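Local atomic coordinates of putative membrane protein (Corynebacterium diphtheriae NCTC 13129, PDB entry 3C8I), a protein that is of unknown function but is a putative membrane protein of the DUF3239 family, represented here by its C-terminal part. Residues 14-19 with 72-76; 19-25 with 65-71. One frame throughout, in Å; residues are numbered along the deposited sequence.

In the fold
Interactions 1 and 2 join the same two antiparallel neighbours, strands 16-24 and 70-80, and meet at Ala19. Their centres lie about 15 Å apart. Interaction 1 sits nearer the centre of the chain, about 6 Å between centres, and pairs the start of one strand with the middle of the other. Small apolar side chains dominate there, and the pairing frays toward Tyr14. The centre of interaction 2 lies about 11 Å from the chain centre, nested inside the loop that interaction 1 closes. It keeps a buried apolar patch around Ile21 and Ile71. Before Arg70 the weakly bonded strand gives way to the turn 66-69, and Arg65 reaches over near the surface. Both contacts are partly buried.

Interaction 1: residues 14-19 with 72-76; sequences YDLVPA and PAVAV
Val17 and Ala73 form a hydrogen-bonded pair between antiparallel strands 16-24 and 70-80, inner neighbours in a six-stranded antiparallel sheet. Val17 N gives a nearly straight bond of 2.8 Å to Ala73 O, from above the carbonyl plane. The return bond, from Ala73 N to Val17 O, is 3.0 Å and more bent. On the same face of the sheet, Val17 CG2 lies 3.8 Å from Ala73 CB. Ala19 CB meets that methyl too. Ala19 also packs on Val31 and Ala33 of strand 29-36.

The short segments cross at 122°, and the side chains of Leu16 and Val74 set off in different directions. Leu16 points its CB away, but its CD2 returns to lie 3.8 Å from Val74 CG1, and the two side chains cross at a slant. Val74 CG1 also rests near the carbonyl oxygens of Tyr14 and Asp15. Leu16 N is held within its own segment by Asp15 OD1. Ala75 N is buried here and has no polar partner in the model.

Strand 88-95 bonds to the other edge of 70-80, through Met94 and Ser92. Helix 103-112 packs on Leu16 and Pro72. Met94 of a second subunit packs on Tyr14 and Val76. With CG of Tyr14 beside its backbone N (chi1 -81°), the ring turns an edge to strand 70-80, and its CE2 lies 3.2 Å from Val76 O.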
loop_
_atom_site.group_PDB
_atom_site.type_symbol
_atom_site.label_atom_id
_atom_site.label_comp_id
_atom_site.label_asym_id
_atom_site.label_seq_id
_atom_site.Cartn_x
_atom_site.Cartn_y
_atom_site.Cartn_z
ATOM N N TYR B 14 -10.090 -18.345 -7.281
ATOM C CA TYR B 14 -10.167 -16.913 -7.609
ATOM C C TYR B 14 -11.516 -16.688 -8.271
ATOM O O TYR B 14 -11.604 -16.511 -9.492
ATOM C CB TYR B 14 -9.024 -16.499 -8.555
ATOM C CG TYR B 14 -7.692 -16.229 -7.875
ATOM C CD1 TYR B 14 -6.623 -17.133 -7.973
ATOM C CD2 TYR B 14 -7.485 -15.047 -7.156
ATOM C CE1 TYR B 14 -5.393 -16.867 -7.343
ATOM C CE2 TYR B 14 -6.263 -14.776 -6.535
ATOM C CZ TYR B 14 -5.227 -15.685 -6.630
ATOM O OH TYR B 14 -4.031 -15.401 -6.007
ATOM N N ASP B 15 -12.584 -16.718 -7.481
ATOM C CA ASP B 15 -13.921 -16.785 -8.091
ATOM C C ASP B 15 -14.554 -15.449 -8.442
ATOM O O ASP B 15 -14.112 -14.401 -7.997
ATOM C CB ASP B 15 -14.869 -17.642 -7.262
ATOM C CG ASP B 15 -15.349 -18.835 -8.032
ATOM O OD1 ASP B 15 -15.824 -18.611 -9.177
ATOM O OD2 ASP B 15 -15.242 -19.978 -7.516
ATOM N N LEU B 16 -15.575 -15.508 -9.281
ATOM C CA LEU B 16 -16.132 -14.317 -9.869
ATOM C C LEU B 16 -16.995 -13.599 -8.861
ATOM O O LEU B 16 -17.807 -14.217 -8.188
ATOM C CB LEU B 16 -16.969 -14.664 -11.097
ATOM C CG LEU B 16 -16.156 -15.039 -12.335
ATOM C CD1 LEU B 16 -17.102 -15.583 -13.416
ATOM C CD2 LEU B 16 -15.320 -13.828 -12.824
ATOM N N VAL B 17 -16.838 -12.284 -8.798
ATOM C CA VAL B 17 -17.714 -11.433 -8.030
ATOM C C VAL B 17 -18.266 -10.352 -8.958
ATOM O O VAL B 17 -17.581 -9.903 -9.877
ATOM C CB VAL B 17 -16.989 -10.820 -6.778
ATOM C CG1 VAL B 17 -16.477 -11.932 -5.859
ATOM C CG2 VAL B 17 -15.830 -9.883 -7.162
ATOM N N PRO B 18 -19.502 -9.923 -8.720
ATOM C CA PRO B 18 -19.960 -8.750 -9.460
ATOM C C PRO B 18 -19.315 -7.466 -8.934
ATOM O O PRO B 18 -19.105 -7.325 -7.719
ATOM C CB PRO B 18 -21.456 -8.731 -9.194
ATOM C CG PRO B 18 -21.606 -9.398 -7.891
ATOM C CD PRO B 18 -20.534 -10.422 -7.791
ATOM N N ALA B 19 -18.997 -6.563 -9.850
ATOM C CA ALA B 19 -18.610 -5.198 -9.507
ATOM C C ALA B 19 -19.337 -4.220 -10.442
ATOM O O ALA B 19 -19.839 -4.615 -11.511
ATOM C CB ALA B 19 -17.064 -5.020 -9.565
ATOM N N PRO B 72 -17.527 -7.382 -14.419
ATOM C CA PRO B 72 -17.193 -8.669 -13.820
ATOM C C PRO B 72 -15.790 -8.631 -13.192
ATOM O O PRO B 72 -14.861 -8.119 -13.805
ATOM C CB PRO B 72 -17.229 -9.629 -15.009
ATOM C CG PRO B 72 -17.922 -8.909 -16.064
ATOM C CD PRO B 72 -17.721 -7.478 -15.865
ATOM N N ALA B 73 -15.640 -9.192 -11.995
ATOM C CA ALA B 73 -14.444 -9.019 -11.193
ATOM C C ALA B 73 -14.087 -10.321 -10.482
ATOM O O ALA B 73 -14.863 -11.303 -10.512
ATOM C CB ALA B 73 -14.650 -7.864 -10.161
ATOM N N VAL B 74 -12.901 -10.352 -9.896
ATOM C CA VAL B 74 -12.542 -11.385 -8.935
ATOM C C VAL B 74 -11.911 -10.748 -7.701
ATOM O O VAL B 74 -11.324 -9.657 -7.781
ATOM C CB VAL B 74 -11.602 -12.507 -9.507
ATOM C CG1 VAL B 74 -12.187 -13.123 -10.791
ATOM C CG2 VAL B 74 -10.159 -12.014 -9.696
ATOM N N ALA B 75 -12.057 -11.424 -6.563
ATOM C CA ALA B 75 -11.439 -10.992 -5.319
ATOM C C ALA B 75 -10.033 -11.536 -5.351
ATOM O O ALA B 75 -9.814 -12.763 -5.210
ATOM C CB ALA B 75 -12.206 -11.507 -4.109
ATOM N N VAL B 76 -9.076 -10.642 -5.572
ATOM C CA VAL B 76 -7.716 -11.072 -5.877
ATOM C C VAL B 76 -6.917 -11.334 -4.612
ATOM O O VAL B 76 -6.136 -12.299 -4.576
ATOM C CB VAL B 76 -7.006 -10.130 -6.884
ATOM C CG1 VAL B 76 -6.628 -8.818 -6.257
ATOM C CG2 VAL B 76 -5.778 -10.827 -7.509
#

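Interaction 2: residues 19-25 with 65-71; sequences AMIAEVN and RKVGTRI
Ile21 is gripped through its backbone by the type II beta turn from Lys66 to Thr69. Its N-H bonds to Thr69 O at 3.1 Å, and its own O receives Gly68 N at 2.7 Å. Gly68 takes a positive phi (103°), as glycine readily does.

In the tight part, apolar side chains lie against backbone carbonyls. CB of Ile21 lies 3.4 Å from Lys66 O. Its CG1 stands beside the backbone N (chi1 -56°), and from there CD1 runs alongside Thr69 to 3.7 Å from its CB. CG1 also approaches Ile71 CG1, and Ile60 packs on both isoleucines. Ile71 N bonds to Ala19 O at 2.8 Å. Met20 lays CG against Gly68 O on the face where helix 115-124 packs.

The far end is looser and nearer the surface. Val67 CG2 and Val24 CG2 barely touch. Past the classic bulge, where Ala22 and Glu23 both face Val30, an extended Arg65 reaches across. Its NH2 bonds to Asn25 O at 2.8 Å, in the guanidinium plane; the bond from NH1 is weak. Val24 CG1 lies over one guanidinium face. Glu23 takes Asn25 ND2 on OE2, and also pairs with Arg132 and with Arg27 of a third subunit. Arg65 thus holds the loop just past the strand by a neutral carbonyl, while the other two arginines would be expected to keep Glu23 ionised.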
loop_
_atom_site.group_PDB
_atom_site.type_symbol
_atom_site.label_atom_id
_atom_site.label_comp_id
_atom_site.label_asym_id
_atom_site.label_seq_id
_atom_site.Cartn_x
_atom_site.Cartn_y
_atom_site.Cartn_z
ATOM N N ALA B 19 -18.997 -6.563 -9.850
ATOM C CA ALA B 19 -18.610 -5.198 -9.507
ATOM C C ALA B 19 -19.337 -4.220 -10.442
ATOM O O ALA B 19 -19.839 -4.615 -11.511
ATOM C CB ALA B 19 -17.064 -5.020 -9.565
ATOM N N MET B 20 -19.413 -2.962 -10.036
ATOM C CA MET B 20 -20.184 -1.964 -10.742
ATOM C C MET B 20 -19.597 -0.587 -10.473
ATOM O O MET B 20 -19.139 -0.301 -9.356
ATOM C CB MET B 20 -21.641 -2.029 -10.229
ATOM C CG MET B 20 -22.683 -1.184 -10.997
ATOM S SD MET B 20 -24.391 -1.569 -10.440
ATOM C CE MET B 20 -24.445 -3.290 -10.793
ATOM N N ILE B 21 -19.655 0.285 -11.477
ATOM C CA ILE B 21 -19.181 1.658 -11.319
ATOM C C ILE B 21 -20.163 2.397 -10.417
ATOM O O ILE B 21 -21.359 2.511 -10.731
ATOM C CB ILE B 21 -19.005 2.417 -12.647
ATOM C CG1 ILE B 21 -18.069 1.666 -13.609
ATOM C CG2 ILE B 21 -18.541 3.877 -12.361
ATOM C CD1 ILE B 21 -17.905 2.356 -14.991
ATOM N N ALA B 22 -19.642 2.893 -9.297
ATOM C CA ALA B 22 -20.445 3.559 -8.257
ATOM C C ALA B 22 -20.281 5.076 -8.305
ATOM O O ALA B 22 -21.142 5.821 -7.814
ATOM C CB ALA B 22 -20.051 3.006 -6.865
ATOM N N GLU B 23 -19.183 5.539 -8.892
ATOM C CA GLU B 23 -18.904 6.955 -9.001
ATOM C C GLU B 23 -17.870 7.212 -10.095
ATOM O O GLU B 23 -16.933 6.422 -10.281
ATOM C CB GLU B 23 -18.417 7.498 -7.654
ATOM C CG GLU B 23 -17.812 8.901 -7.742
ATOM C CD GLU B 23 -17.256 9.377 -6.432
ATOM O OE1 GLU B 23 -18.078 9.768 -5.583
ATOM O OE2 GLU B 23 -16.011 9.362 -6.262
ATOM N N VAL B 24 -18.049 8.320 -10.818
ATOM C CA VAL B 24 -17.162 8.698 -11.911
ATOM C C VAL B 24 -16.659 10.122 -11.705
ATOM O O VAL B 24 -17.450 11.033 -11.448
ATOM C CB VAL B 24 -17.882 8.559 -13.273
ATOM C CG1 VAL B 24 -17.070 9.206 -14.400
ATOM C CG2 VAL B 24 -18.163 7.079 -13.573
ATOM N N ASN B 25 -15.344 10.299 -11.816
ATOM C CA ASN B 25 -14.659 11.569 -11.554
ATOM C C ASN B 25 -13.756 11.886 -12.753
ATOM O O ASN B 25 -13.570 11.037 -13.617
ATOM C CB ASN B 25 -13.845 11.459 -10.254
ATOM C CG ASN B 25 -14.689 10.988 -9.062
ATOM O OD1 ASN B 25 -15.598 11.676 -8.637
ATOM N ND2 ASN B 25 -14.382 9.807 -8.531
ATOM N N ARG B 65 -18.484 4.611 -19.434
ATOM C CA ARG B 65 -17.881 5.120 -18.193
ATOM C C ARG B 65 -18.931 5.876 -17.389
ATOM O O ARG B 65 -18.910 7.116 -17.289
ATOM C CB ARG B 65 -16.680 6.006 -18.505
ATOM C CG ARG B 65 -15.815 6.309 -17.298
ATOM C CD ARG B 65 -14.505 6.953 -17.715
ATOM N NE ARG B 65 -13.706 7.289 -16.546
ATOM C CZ ARG B 65 -13.760 8.444 -15.882
ATOM N NH1 ARG B 65 -14.552 9.430 -16.268
ATOM N NH2 ARG B 65 -12.991 8.615 -14.823
ATOM N N LYS B 66 -19.853 5.104 -16.815
ATOM C CA LYS B 66 -21.060 5.639 -16.209
ATOM C C LYS B 66 -21.372 4.887 -14.952
ATOM O O LYS B 66 -21.147 3.692 -14.886
ATOM C CB LYS B 66 -22.264 5.434 -17.143
ATOM C CG LYS B 66 -22.315 6.340 -18.337
ATOM C CD LYS B 66 -23.642 6.148 -19.066
ATOM C CE LYS B 66 -23.786 7.058 -20.274
ATOM N NZ LYS B 66 -24.642 6.409 -21.334
ATOM N N VAL B 67 -21.965 5.588 -13.995
ATOM C CA VAL B 67 -22.458 4.971 -12.774
ATOM C C VAL B 67 -23.462 3.886 -13.151
ATOM O O VAL B 67 -24.381 4.137 -13.948
ATOM C CB VAL B 67 -23.106 6.010 -11.848
ATOM C CG1 VAL B 67 -23.751 5.339 -10.647
ATOM C CG2 VAL B 67 -22.070 7.052 -11.395
ATOM N N GLY B 68 -23.249 2.672 -12.642
ATOM C CA GLY B 68 -24.125 1.529 -12.926
ATOM C C GLY B 68 -23.607 0.515 -13.935
ATOM O O GLY B 68 -24.142 -0.586 -14.023
ATOM N N THR B 69 -22.571 0.865 -14.698
ATOM C CA THR B 69 -21.963 -0.081 -15.639
ATOM C C THR B 69 -21.462 -1.309 -14.913
ATOM O O THR B 69 -20.716 -1.200 -13.938
ATOM C CB THR B 69 -20.768 0.534 -16.419
ATOM O OG1 THR B 69 -21.238 1.561 -17.301
ATOM C CG2 THR B 69 -20.052 -0.535 -17.228
ATOM N N ARG B 70 -21.839 -2.482 -15.409
ATOM C CA ARG B 70 -21.404 -3.738 -14.822
ATOM C C ARG B 70 -19.952 -4.108 -15.195
ATOM O O ARG B 70 -19.535 -3.966 -16.350
ATOM C CB ARG B 70 -22.303 -4.867 -15.267
ATOM C CG ARG B 70 -23.751 -4.746 -14.867
ATOM C CD ARG B 70 -24.497 -5.970 -15.445
ATOM N NE ARG B 70 -25.766 -6.237 -14.752
ATOM C CZ ARG B 70 -26.429 -7.401 -14.792
ATOM N NH1 ARG B 70 -25.962 -8.448 -15.485
ATOM N NH2 ARG B 70 -27.567 -7.526 -14.117
ATOM N N ILE B 71 -19.212 -4.579 -14.197
ATOM C CA ILE B 71 -17.798 -4.941 -14.309
ATOM C C ILE B 71 -17.610 -6.303 -13.637
ATOM O O ILE B 71 -17.520 -6.382 -12.428
ATOM C CB ILE B 71 -16.849 -3.937 -13.576
ATOM C CG1 ILE B 71 -17.021 -2.491 -14.062
ATOM C CG2 ILE B 71 -15.370 -4.376 -13.726
ATOM C CD1 ILE B 71 -16.709 -2.283 -15.530
#